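Protein tyrosine phosphatase PRL-1 (Leishmania major, PDB 3S4O) dephosphorylates phosphotyrosine in proteins and may act as a virulence factor that supports survival of the parasite inside host macrophages. Local coordinates at residues Val48-Val52 and Leu93-Glu97; Val127-Leu131 and Ala142-Ile146. All blocks are in the same frame, centred on the assembly; numbering follows the deposited sequence.

Interaction 1: residues Val48-Val52 and Leu93-Glu97; sequences VRHLV and LLDTE
A buried helix-on-sheet contact of the phosphatase domain, built round a His-carboxylate hydrogen bond, joins strand 48-53 to helix 84-103. Segment 48-52 is extended over His50-Val52, while Arg49 departs from regular strand angles (phi/psi -97/-42). Residues 93-97 form one helical turn, with Glu97 N bonded to Leu93 O at 3.0 Å. The two axes run almost antiparallel, at 172°, and approach to 11.5 Å; the CA atoms of His50 and Leu93 lie 9.1 Å apart, those of Arg49 and Glu97 9.8 Å. From His50 to Val52 the CA-to-CB bonds alternate toward, away and toward the helix; Arg49, with its non-strand angles, also points toward it. Within the mixed sheet this strand lies between 111-115 and 70-73, the parallel part of the PTP alpha/beta fold. His50, chi1 m, reaches out so that NE2 donates to Glu97 OE2 at 2.8 Å (N-H...O 164°), while ND1 is hydrogen-bonded to NE2 of His72 on the neighbouring strand. Leu93, t,p, lays CD1 over one face of the imidazole, 3.5 Å from the ring centroid and 12° off its normal, a CH-pi contact; Val52 CG2 adds apolar packing against Leu93 CD2 at 4.3 Å. The m,m rotamer of Glu97 sends its carboxylate to the strand, while OE1 forms a salt bridge with Arg100. A water accepts from Arg49 NH1 (2.8 Å) and donates to Glu97 OE2 (2.7 Å), though the guanidinium of Arg49 is paired chiefly with Asp70 in a salt bridge.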
ATOM      1  N   VAL A  48       6.246 -10.167  -1.842  1.00 30.35           N
ATOM      2  CA  VAL A  48       5.466  -9.104  -2.453  1.00 28.59           C
ATOM      3  C   VAL A  48       4.839  -9.540  -3.772  1.00 28.09           C
ATOM      4  O   VAL A  48       5.513 -10.015  -4.673  1.00 28.96           O
ATOM      5  CB  VAL A  48       6.277  -7.806  -2.662  1.00 28.38           C
ATOM      6  CG1 VAL A  48       5.447  -6.804  -3.462  1.00 26.45           C
ATOM      7  CG2 VAL A  48       6.682  -7.218  -1.294  1.00 28.46           C
ATOM      8  N   ARG A  49       3.535  -9.327  -3.867  1.00 27.82           N
ATOM      9  CA  ARG A  49       2.743  -9.698  -5.034  1.00 28.84           C
ATOM     10  C   ARG A  49       2.559  -8.483  -5.954  1.00 27.90           C
ATOM     11  O   ARG A  49       2.646  -8.585  -7.178  1.00 29.09           O
ATOM     12  CB  ARG A  49       1.380 -10.248  -4.550  1.00 29.34           C
ATOM     13  CG  ARG A  49       0.405 -10.689  -5.642  1.00 30.91           C
ATOM     14  CD  ARG A  49       0.850 -11.964  -6.365  1.00 32.88           C
ATOM     15  NE  ARG A  49       1.802 -11.688  -7.441  1.00 34.73           N
ATOM     16  CZ  ARG A  49       1.480 -11.249  -8.662  1.00 36.74           C
ATOM     17  NH1 ARG A  49       0.211 -11.045  -9.015  1.00 36.33           N
ATOM     18  NH2 ARG A  49       2.443 -11.025  -9.553  1.00 38.84           N
ATOM     19  N   HIS A  50       2.287  -7.345  -5.332  1.00 27.11           N
ATOM     20  CA  HIS A  50       1.961  -6.101  -6.032  1.00 26.43           C
ATOM     21  C   HIS A  50       2.839  -4.964  -5.506  1.00 25.51           C
ATOM     22  O   HIS A  50       3.026  -4.830  -4.306  1.00 24.79           O
ATOM     23  CB  HIS A  50       0.492  -5.730  -5.802  1.00 26.18           C
ATOM     24  CG  HIS A  50      -0.479  -6.663  -6.454  1.00 27.00           C
ATOM     25  ND1 HIS A  50      -0.682  -6.688  -7.819  1.00 28.45           N
ATOM     26  CD2 HIS A  50      -1.301  -7.605  -5.931  1.00 27.54           C
ATOM     27  CE1 HIS A  50      -1.575  -7.618  -8.113  1.00 29.28           C
ATOM     28  NE2 HIS A  50      -1.969  -8.189  -6.985  1.00 29.09           N
ATOM     29  N   LEU A  51       3.379  -4.175  -6.418  1.00 25.03           N
ATOM     30  CA  LEU A  51       4.133  -2.978  -6.067  1.00 25.69           C
ATOM     31  C   LEU A  51       3.457  -1.779  -6.689  1.00 25.83           C
ATOM     32  O   LEU A  51       3.282  -1.722  -7.906  1.00 27.09           O
ATOM     33  CB  LEU A  51       5.583  -3.057  -6.532  1.00 26.55           C
ATOM     34  CG  LEU A  51       6.520  -1.926  -6.061  1.00 27.36           C
ATOM     35  CD1 LEU A  51       6.624  -1.810  -4.555  1.00 26.35           C
ATOM     36  CD2 LEU A  51       7.909  -2.109  -6.668  1.00 28.39           C
ATOM     37  N   VAL A  52       3.058  -0.841  -5.835  1.00 25.62           N
ATOM     38  CA  VAL A  52       2.362   0.371  -6.263  1.00 25.75           C
ATOM     39  C   VAL A  52       3.283   1.563  -6.074  1.00 27.17           C
ATOM     40  O   VAL A  52       3.752   1.845  -4.961  1.00 26.65           O
ATOM     41  CB  VAL A  52       1.049   0.583  -5.471  1.00 24.88           C
ATOM     42  CG1 VAL A  52       0.309   1.851  -5.936  1.00 24.49           C
ATOM     43  CG2 VAL A  52       0.148  -0.629  -5.612  1.00 24.05           C
ATOM     44  N   LEU A  93      -8.009  -3.203  -7.285  1.00 28.75           N
ATOM     45  CA  LEU A  93      -6.917  -4.140  -7.008  1.00 27.88           C
ATOM     46  C   LEU A  93      -7.160  -4.926  -5.709  1.00 27.73           C
ATOM     47  O   LEU A  93      -6.968  -6.129  -5.652  1.00 27.68           O
ATOM     48  CB  LEU A  93      -5.583  -3.385  -6.907  1.00 26.96           C
ATOM     49  CG  LEU A  93      -4.346  -4.145  -6.411  1.00 27.08           C
ATOM     50  CD1 LEU A  93      -3.918  -5.236  -7.389  1.00 27.58           C
ATOM     51  CD2 LEU A  93      -3.200  -3.192  -6.156  1.00 26.40           C
ATOM     52  N   LEU A  94      -7.581  -4.227  -4.667  1.00 27.26           N
ATOM     53  CA  LEU A  94      -7.793  -4.860  -3.367  1.00 27.18           C
ATOM     54  C   LEU A  94      -9.021  -5.771  -3.356  1.00 27.76           C
ATOM     55  O   LEU A  94      -8.997  -6.838  -2.753  1.00 29.43           O
ATOM     56  CB  LEU A  94      -7.886  -3.785  -2.264  1.00 26.68           C
ATOM     57  CG  LEU A  94      -6.586  -2.978  -2.050  1.00 25.60           C
ATOM     58  CD1 LEU A  94      -6.666  -2.068  -0.818  1.00 25.67           C
ATOM     59  CD2 LEU A  94      -5.356  -3.865  -1.958  1.00 25.08           C
ATOM     60  N   ASP A  95     -10.087  -5.349  -4.029  1.00 28.14           N
ATOM     61  CA  ASP A  95     -11.273  -6.175  -4.229  1.00 29.80           C
ATOM     62  C   ASP A  95     -10.888  -7.477  -4.939  1.00 30.61           C
ATOM     63  O   ASP A  95     -11.379  -8.544  -4.600  1.00 31.36           O
ATOM     64  CB  ASP A  95     -12.334  -5.458  -5.084  1.00 30.78           C
ATOM     65  CG  ASP A  95     -13.056  -4.327  -4.333  1.00 32.05           C
ATOM     66  OD1 ASP A  95     -12.853  -4.170  -3.102  1.00 31.47           O
ATOM     67  OD2 ASP A  95     -13.814  -3.567  -4.993  1.00 33.48           O
ATOM     68  N   THR A  96     -10.014  -7.372  -5.934  1.00 30.60           N
ATOM     69  CA  THR A  96      -9.649  -8.523  -6.761  1.00 32.37           C
ATOM     70  C   THR A  96      -8.815  -9.494  -5.953  1.00 32.99           C
ATOM     71  O   THR A  96      -9.003 -10.705  -6.029  1.00 34.66           O
ATOM     72  CB  THR A  96      -8.859  -8.079  -8.019  1.00 31.48           C
ATOM     73  OG1 THR A  96      -9.666  -7.178  -8.797  1.00 31.70           O
ATOM     74  CG2 THR A  96      -8.461  -9.273  -8.871  1.00 31.70           C
ATOM     75  N   GLU A  97      -7.911  -8.946  -5.158  1.00 33.20           N
ATOM     76  CA  GLU A  97      -7.071  -9.761  -4.284  1.00 34.42           C
ATOM     77  C   GLU A  97      -7.919 -10.440  -3.205  1.00 35.93           C
ATOM     78  O   GLU A  97      -7.657 -11.579  -2.803  1.00 35.35           O
ATOM     79  CB  GLU A  97      -5.969  -8.908  -3.646  1.00 34.90           C
ATOM     80  CG  GLU A  97      -4.750  -8.664  -4.552  1.00 35.40           C
ATOM     81  CD  GLU A  97      -4.120  -9.959  -5.063  1.00 38.75           C
ATOM     82  OE1 GLU A  97      -3.814 -10.843  -4.233  1.00 39.39           O
ATOM     83  OE2 GLU A  97      -3.953 -10.109  -6.299  1.00 40.43           O
TER
HETATM   84  O   HOH W   1      -2.225 -11.580  -7.776  1.00 32.86           O

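Interaction 2: residues Val127-Leu131 and Ala142-Ile146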
ATOM      1  N   VAL A 127      -2.627   3.241   2.320  1.00 28.08           N
ATOM      2  CA  VAL A 127      -2.700   2.168   3.309  1.00 27.06           C
ATOM      3  C   VAL A 127      -3.781   2.489   4.327  1.00 27.88           C
ATOM      4  O   VAL A 127      -4.603   1.637   4.658  1.00 28.58           O
ATOM      5  CB  VAL A 127      -1.349   1.938   3.986  1.00 26.94           C
ATOM      6  CG1 VAL A 127      -1.489   1.004   5.169  1.00 27.50           C
ATOM      7  CG2 VAL A 127      -0.370   1.386   2.969  1.00 25.87           C
ATOM      8  N   ALA A 128      -3.801   3.736   4.784  1.00 28.47           N
ATOM      9  CA  ALA A 128      -4.807   4.203   5.728  1.00 29.35           C
ATOM     10  C   ALA A 128      -6.197   3.924   5.172  1.00 29.39           C
ATOM     11  O   ALA A 128      -7.074   3.425   5.863  1.00 30.32           O
ATOM     12  CB  ALA A 128      -4.631   5.686   5.993  1.00 29.38           C
ATOM     13  N   LEU A 129      -6.382   4.242   3.903  1.00 28.58           N
ATOM     14  CA  LEU A 129      -7.665   4.056   3.255  1.00 29.08           C
ATOM     15  C   LEU A 129      -8.081   2.592   3.205  1.00 29.14           C
ATOM     16  O   LEU A 129      -9.264   2.290   3.357  1.00 30.68           O
ATOM     17  CB  LEU A 129      -7.610   4.579   1.833  1.00 28.45           C
ATOM     18  CG  LEU A 129      -8.896   4.297   1.039  1.00 29.38           C
ATOM     19  CD1 LEU A 129      -9.942   5.366   1.285  1.00 30.01           C
ATOM     20  CD2 LEU A 129      -8.596   4.129  -0.420  1.00 28.30           C
ATOM     21  N   ALA A 130      -7.122   1.706   2.932  1.00 27.79           N
ATOM     22  CA  ALA A 130      -7.388   0.262   2.911  1.00 27.99           C
ATOM     23  C   ALA A 130      -7.871  -0.204   4.280  1.00 29.37           C
ATOM     24  O   ALA A 130      -8.801  -1.009   4.374  1.00 30.53           O
ATOM     25  CB  ALA A 130      -6.151  -0.526   2.488  1.00 26.70           C
ATOM     26  N   LEU A 131      -7.249   0.320   5.336  1.00 30.11           N
ATOM     27  CA  LEU A 131      -7.633  -0.012   6.712  1.00 31.82           C
ATOM     28  C   LEU A 131      -9.068   0.423   7.000  1.00 33.35           C
ATOM     29  O   LEU A 131      -9.813  -0.278   7.685  1.00 36.49           O
ATOM     30  CB  LEU A 131      -6.701   0.645   7.745  1.00 32.17           C
ATOM     31  CG  LEU A 131      -5.266   0.123   7.879  1.00 31.66           C
ATOM     32  CD1 LEU A 131      -4.475   1.025   8.816  1.00 32.23           C
ATOM     33  CD2 LEU A 131      -5.237  -1.286   8.404  1.00 31.77           C
ATOM     34  N   ALA A 142      -6.816   4.686  12.008  1.00 42.10           N
ATOM     35  CA  ALA A 142      -5.940   4.253  10.921  1.00 39.96           C
ATOM     36  C   ALA A 142      -4.719   5.149  10.858  1.00 39.74           C
ATOM     37  O   ALA A 142      -3.611   4.683  10.581  1.00 40.85           O
ATOM     38  CB  ALA A 142      -6.666   4.261   9.592  1.00 37.50           C
ATOM     39  N   ILE A 143      -4.931   6.439  11.111  1.00 40.26           N
ATOM     40  CA  ILE A 143      -3.855   7.430  11.078  1.00 40.46           C
ATOM     41  C   ILE A 143      -2.894   7.190  12.239  1.00 42.88           C
ATOM     42  O   ILE A 143      -1.678   7.179  12.061  1.00 43.89           O
ATOM     43  CB  ILE A 143      -4.400   8.880  11.157  1.00 41.68           C
ATOM     44  CG1 ILE A 143      -5.174   9.243   9.889  1.00 40.54           C
ATOM     45  CG2 ILE A 143      -3.265   9.877  11.318  1.00 42.06           C
ATOM     46  CD1 ILE A 143      -5.980  10.544  10.017  1.00 42.77           C
ATOM     47  N   ALA A 144      -3.450   6.992  13.425  1.00 45.12           N
ATOM     48  CA  ALA A 144      -2.651   6.729  14.613  1.00 49.40           C
ATOM     49  C   ALA A 144      -1.808   5.467  14.423  1.00 50.38           C
ATOM     50  O   ALA A 144      -0.638   5.434  14.803  1.00 53.70           O
ATOM     51  CB  ALA A 144      -3.552   6.579  15.842  1.00 51.91           C
ATOM     52  N   LEU A 145      -2.418   4.438  13.838  1.00 48.60           N
ATOM     53  CA  LEU A 145      -1.767   3.143  13.612  1.00 50.60           C
ATOM     54  C   LEU A 145      -0.543   3.304  12.719  1.00 49.33           C
ATOM     55  O   LEU A 145       0.535   2.774  13.011  1.00 51.99           O
ATOM     56  CB  LEU A 145      -2.745   2.158  12.963  1.00 50.67           C
ATOM     57  CG  LEU A 145      -2.292   0.706  12.839  1.00 55.21           C
ATOM     58  CD1 LEU A 145      -1.421   0.241  14.024  1.00 60.40           C
ATOM     59  CD2 LEU A 145      -3.506  -0.227  12.648  1.00 57.08           C
ATOM     60  N   ILE A 146      -0.722   4.054  11.637  1.00 45.63           N
ATOM     61  CA  ILE A 146       0.359   4.310  10.685  1.00 45.46           C
ATOM     62  C   ILE A 146       1.445   5.166  11.324  1.00 47.66           C
ATOM     63  O   ILE A 146       2.629   4.926  11.114  1.00 49.31           O
ATOM     64  CB  ILE A 146      -0.166   4.978   9.383  1.00 42.44           C
ATOM     65  CG1 ILE A 146      -0.843   3.918   8.499  1.00 41.86           C
ATOM     66  CG2 ILE A 146       0.959   5.667   8.618  1.00 43.06           C
ATOM     67  CD1 ILE A 146      -1.899   4.447   7.556  1.00 39.46           C
TER
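Helix 122-133 follows the phosphate-binding PTP loop, which runs from Cys116, the predicted phosphocysteine nucleophile, to Arg122 and holds thiosulfate here. It packs on the next helix, 139-149, to which a short connection joins it: the local axes pass 9.4 Å apart with a crossing angle of 131°, and no hydrogen bond spans the interface. Beyond the interface, Ile146 and Leu131 also touch strand 7-13, through Ile10 and Cys12 respectively, and Ala128 meets Ile162 of helix 156-164, which places the pair in the helical layer on one side of the sheet. What holds it is apolar. Backbones come closest where small residues face each other, Ala128 and Ala142, whose CA atoms are 5.3 Å apart. The Ala142 CB lies 3.8 Å from Ala128 O and 4.4 Å from Ala128 CB; the small side chains let the two backbones come this close. Larger side chains fill the space around this alanine pair. Leu131 (m,t) brings CD1 to 4.0 Å from Ala142 CB and 4.1 Å from Leu145 CD2, so it packs against residues of the facing helix that are three positions apart. Ile146, in its m,t rotamer, extends CD1 across the gap, 4.2 Å from Val127 CG1 and just 3.4 Å from Ala128 CB.

Overall arrangement
Following the chain from the N terminus, interaction 1 opens on strand 48-53 and closes on helix 84-103, a loop of 40 intervening residues that includes strand 70-73. The chain then adds strand 111-115, and interaction 2 begins only afterwards, closing the short connection between helices 122-133 and 139-149. The two loops therefore follow in series, neither nesting nor crossing. Their centres lie about 17 Å apart, on opposite sides of the chain's centre, yet they touch: Leu94 CD1 packs on Ala130 CB at 3.7 Å. Helix 84-103 thus meets strand 48-53 in interaction 1 and also helix 122-133, linking the parallel strands to the C-terminal helices.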